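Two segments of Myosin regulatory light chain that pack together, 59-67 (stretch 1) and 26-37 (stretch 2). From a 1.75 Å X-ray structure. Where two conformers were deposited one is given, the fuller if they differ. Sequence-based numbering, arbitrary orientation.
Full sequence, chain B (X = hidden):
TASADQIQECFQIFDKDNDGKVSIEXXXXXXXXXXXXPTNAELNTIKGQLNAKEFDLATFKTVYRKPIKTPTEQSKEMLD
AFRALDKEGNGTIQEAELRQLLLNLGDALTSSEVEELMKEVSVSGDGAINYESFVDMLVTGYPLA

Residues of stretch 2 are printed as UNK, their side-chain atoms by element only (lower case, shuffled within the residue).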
# COMPACT_ATOMS: atom_id res chain seq x y z
N THR B 59 -4.36 19.16 -9.52
CA THR B 59 -4.02 20.25 -8.61
C THR B 59 -3.01 19.83 -7.54
O THR B 59 -1.99 20.49 -7.31
CB THR B 59 -5.30 20.79 -7.99
OG1 THR B 59 -6.06 21.49 -9.00
CG2 THR B 59 -5.01 21.83 -6.91
N PHE B 60 -3.26 18.69 -6.92
CA PHE B 60 -2.38 18.19 -5.89
C PHE B 60 -0.98 18.03 -6.45
O PHE B 60 -0.02 18.41 -5.79
CB PHE B 60 -2.90 16.84 -5.39
CG PHE B 60 -2.11 16.25 -4.26
CD1 PHE B 60 -1.75 17.00 -3.14
CD2 PHE B 60 -1.78 14.91 -4.28
CE1 PHE B 60 -1.07 16.40 -2.09
CE2 PHE B 60 -1.10 14.33 -3.24
CZ PHE B 60 -0.75 15.08 -2.14
N LYS B 61 -0.86 17.47 -7.65
CA LYS B 61 0.45 17.30 -8.30
C LYS B 61 1.16 18.63 -8.48
O LYS B 61 2.35 18.76 -8.15
CB LYS B 61 0.29 16.62 -9.65
CG LYS B 61 0.05 15.15 -9.55
CD LYS B 61 -0.24 14.55 -10.93
CE LYS B 61 -0.45 13.07 -10.85
NZ LYS B 61 -0.56 12.45 -12.20
N THR B 62 0.43 19.60 -9.00
CA THR B 62 0.94 20.92 -9.29
C THR B 62 1.42 21.61 -8.00
O THR B 62 2.50 22.18 -7.97
CB THR B 62 -0.15 21.79 -9.97
OG1 THR B 62 -0.60 21.19 -11.21
CG2 THR B 62 0.41 23.11 -10.39
N VAL B 63 0.62 21.55 -6.96
CA VAL B 63 0.95 22.17 -5.68
C VAL B 63 2.18 21.48 -5.07
O VAL B 63 3.12 22.15 -4.62
CB VAL B 63 -0.23 22.12 -4.72
CG1 VAL B 63 0.19 22.56 -3.29
CG2 VAL B 63 -1.33 23.03 -5.21
N TYR B 64 2.17 20.15 -5.09
CA TYR B 64 3.22 19.36 -4.47
C TYR B 64 4.56 19.56 -5.15
O TYR B 64 5.59 19.54 -4.49
CB TYR B 64 2.87 17.87 -4.45
CG TYR B 64 3.98 17.02 -3.86
CD1 TYR B 64 4.13 16.89 -2.49
CD2 TYR B 64 4.87 16.36 -4.69
CE1 TYR B 64 5.16 16.11 -1.95
CE2 TYR B 64 5.91 15.60 -4.17
CZ TYR B 64 6.05 15.47 -2.80
OH TYR B 64 7.05 14.70 -2.29
N ARG B 65 4.55 19.77 -6.45
CA ARG B 65 5.81 19.88 -7.21
C ARG B 65 6.53 21.22 -7.03
O ARG B 65 7.68 21.39 -7.46
CB ARG B 65 5.55 19.58 -8.68
CG ARG B 65 5.25 18.11 -8.96
CD ARG B 65 6.38 17.17 -8.63
NE ARG B 65 6.13 15.83 -9.18
CZ ARG B 65 6.78 14.73 -8.81
NH1 ARG B 65 7.75 14.78 -7.90
NH2 ARG B 65 6.46 13.56 -9.37
N LYS B 66 5.87 22.17 -6.39
CA LYS B 66 6.49 23.44 -6.03
C LYS B 66 7.54 23.22 -4.94
O LYS B 66 7.51 22.20 -4.23
CB LYS B 66 5.44 24.43 -5.56
CG LYS B 66 4.33 24.71 -6.57
CD LYS B 66 4.86 25.05 -7.96
CE LYS B 66 3.71 25.51 -8.88
NZ LYS B 66 4.11 25.51 -10.31
N PRO B 67 8.45 24.19 -4.80
CA PRO B 67 9.60 24.07 -3.89
C PRO B 67 9.30 24.25 -2.41
O PRO B 67 10.08 24.88 -1.68
CB PRO B 67 10.53 25.21 -4.35
CG PRO B 67 9.94 25.76 -5.55
CD PRO B 67 8.49 25.47 -5.53
N UNK B 26 -7.66 19.10 4.06
CA UNK B 26 -6.67 18.05 4.08
C UNK B 26 -5.45 18.26 3.19
O UNK B 26 -4.58 17.40 3.14
c UNK B 26 -7.33 16.73 3.66
c UNK B 26 -8.50 16.31 4.52
o UNK B 26 -8.96 15.74 6.79
o UNK B 26 -6.89 15.53 6.08
c UNK B 26 -8.08 15.83 5.89
N UNK B 27 -5.35 19.39 2.50
CA UNK B 27 -4.22 19.63 1.62
C UNK B 27 -2.91 19.60 2.38
O UNK B 27 -1.97 18.98 1.95
c UNK B 27 -3.56 22.73 -0.72
c UNK B 27 -3.26 21.38 -0.10
c UNK B 27 -4.38 20.98 0.88
c UNK B 27 -3.03 20.34 -1.20
N UNK B 28 -2.84 20.28 3.52
CA UNK B 28 -1.64 20.26 4.33
C UNK B 28 -1.22 18.84 4.69
O UNK B 28 -0.06 18.47 4.50
N UNK B 29 -2.16 18.06 5.20
CA UNK B 29 -1.91 16.67 5.59
C UNK B 29 -1.39 15.82 4.45
O UNK B 29 -0.46 15.05 4.61
o UNK B 29 -3.52 16.70 7.37
c UNK B 29 -3.19 16.04 6.16
N UNK B 30 -1.98 16.01 3.27
CA UNK B 30 -1.59 15.26 2.07
C UNK B 30 -0.18 15.65 1.60
O UNK B 30 0.63 14.76 1.26
c UNK B 30 -2.64 15.47 0.97
N UNK B 31 0.14 16.94 1.57
CA UNK B 31 1.49 17.41 1.23
C UNK B 31 2.52 16.86 2.21
O UNK B 31 3.57 16.32 1.83
c UNK B 31 0.64 21.08 0.47
c UNK B 31 1.45 19.43 -1.24
c UNK B 31 0.78 19.62 0.12
c UNK B 31 1.56 18.94 1.22
N UNK B 32 2.19 16.98 3.50
CA UNK B 32 3.06 16.51 4.55
C UNK B 32 3.29 14.99 4.50
O UNK B 32 4.38 14.52 4.79
n UNK B 32 1.85 20.36 7.34
c UNK B 32 0.87 21.21 7.59
n UNK B 32 -0.38 20.81 7.83
c UNK B 32 1.72 18.91 7.27
n UNK B 32 1.14 22.50 7.57
c UNK B 32 2.61 18.38 6.16
c UNK B 32 2.48 16.91 5.90
N UNK B 33 2.25 14.25 4.10
CA UNK B 33 2.32 12.81 3.97
C UNK B 33 3.44 12.38 3.03
O UNK B 33 4.03 11.32 3.23
c UNK B 33 0.98 12.22 3.50
o UNK B 33 -0.02 12.35 4.51
N UNK B 34 3.69 13.21 2.01
CA UNK B 34 4.68 12.96 0.97
C UNK B 34 6.00 13.76 1.13
O UNK B 34 6.78 13.90 0.18
c UNK B 34 2.94 12.28 -0.80
c UNK B 34 4.07 13.24 -0.40
c UNK B 34 3.39 10.84 -0.74
c UNK B 34 2.45 12.62 -2.18
N UNK B 35 6.25 14.27 2.33
CA UNK B 35 7.55 14.82 2.66
C UNK B 35 7.82 16.26 2.31
O UNK B 35 8.99 16.65 2.17
N UNK B 36 6.78 17.07 2.19
CA UNK B 36 6.93 18.50 2.11
C UNK B 36 6.16 19.19 3.25
O UNK B 36 5.04 18.83 3.57
c UNK B 36 7.55 18.69 -0.32
c UNK B 36 8.17 18.62 -2.74
c UNK B 36 7.22 19.23 -1.69
c UNK B 36 6.51 19.01 0.73
n UNK B 36 8.30 19.47 -4.01
N UNK B 37 6.80 20.17 3.86
CA UNK B 37 6.40 20.75 5.14
C UNK B 37 6.10 22.25 5.07
O UNK B 37 6.90 23.07 5.52
c UNK B 37 7.78 19.14 6.56
c UNK B 37 7.52 20.58 6.16
o UNK B 37 6.98 18.24 6.27
n UNK B 37 8.92 18.91 7.23
O HOH W 1 8.91 17.44 -6.06

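Position 26 carries three carbons in an unbranched run, the third bearing two oxygens, a carboxylate; it stays well clear of stretch 1 and is Glu 26. At position 27 four carbons fork at the second, and one tip lies 4.1 Å from CD1 of Phe 60, at the edge of that ring. This is Leu 27, its tip CD1.

Position 28 has no side-chain atoms and is Gly 28; a CB here would meet a side-chain nitrogen of position 32, not stretch 1. One carbon and one oxygen at position 29, far from the partner, give Ser 29. Position 30 holds a single carbon, pointing toward stretch 1, with CB 3.6 Å from CE1 of Phe 60: Ala 30.

Position 31 again has four carbons forked at the second. One terminal carbon lies 3.9 Å from CG1 of Val 63 and 3.8 Å from CB of Tyr 64. This is Leu 31, and the carbon is CD2. At position 32 three carbons lead to a nitrogen and then a carbon with two more nitrogens, a guanidinium; CA-to-CB points away from stretch 1 and no side-chain atom comes within 8 Å of it: Arg 32. Position 33, one carbon and one oxygen, is Ser 33; its OG donates to O of Ser 29 at 2.7 Å.

Position 34 has four carbons forked at the second, with CB 3.4 Å from CE1 of Tyr 64 and a tip over one face of that ring. It is Leu 34, the tip being CD1. Position 35 is bare, and its phi/psi of 87/24 would jam a CB against the preceding carbonyl, so Gly 35 fits. Position 36 has four carbons in a row ending in nitrogen; the chain lies over the opposite face of the Tyr 64 ring and the nitrogen is 2.8 Å from O of Tyr 64. It is Lys 36, the nitrogen NZ. Position 37, two carbons with one oxygen and one nitrogen on the second, is Asn 37, beyond reach of stretch 1.

The helices cross at 63°, and Phe 60 and Val 63 pack against the apolar side chains of stretch 2. Tyr 64 is held between Leu 34 and Lys 36, while its OH donates to O of Leu 34 at 2.6 Å. Lys 36 NZ sits 4.7 Å from the Tyr 64 ring centroid in a cation-pi contact, and Lys 36 NZ donates to O of Tyr 64 at 2.8 Å and to O of Lys 66 at 2.9 Å. Apolar packing joins the two stretches, and hydrogen bonds fasten the loop after the helix of stretch 2 to Tyr 64 and Lys 66.

Stretch 2 26-37: ELGSALRSLGKN
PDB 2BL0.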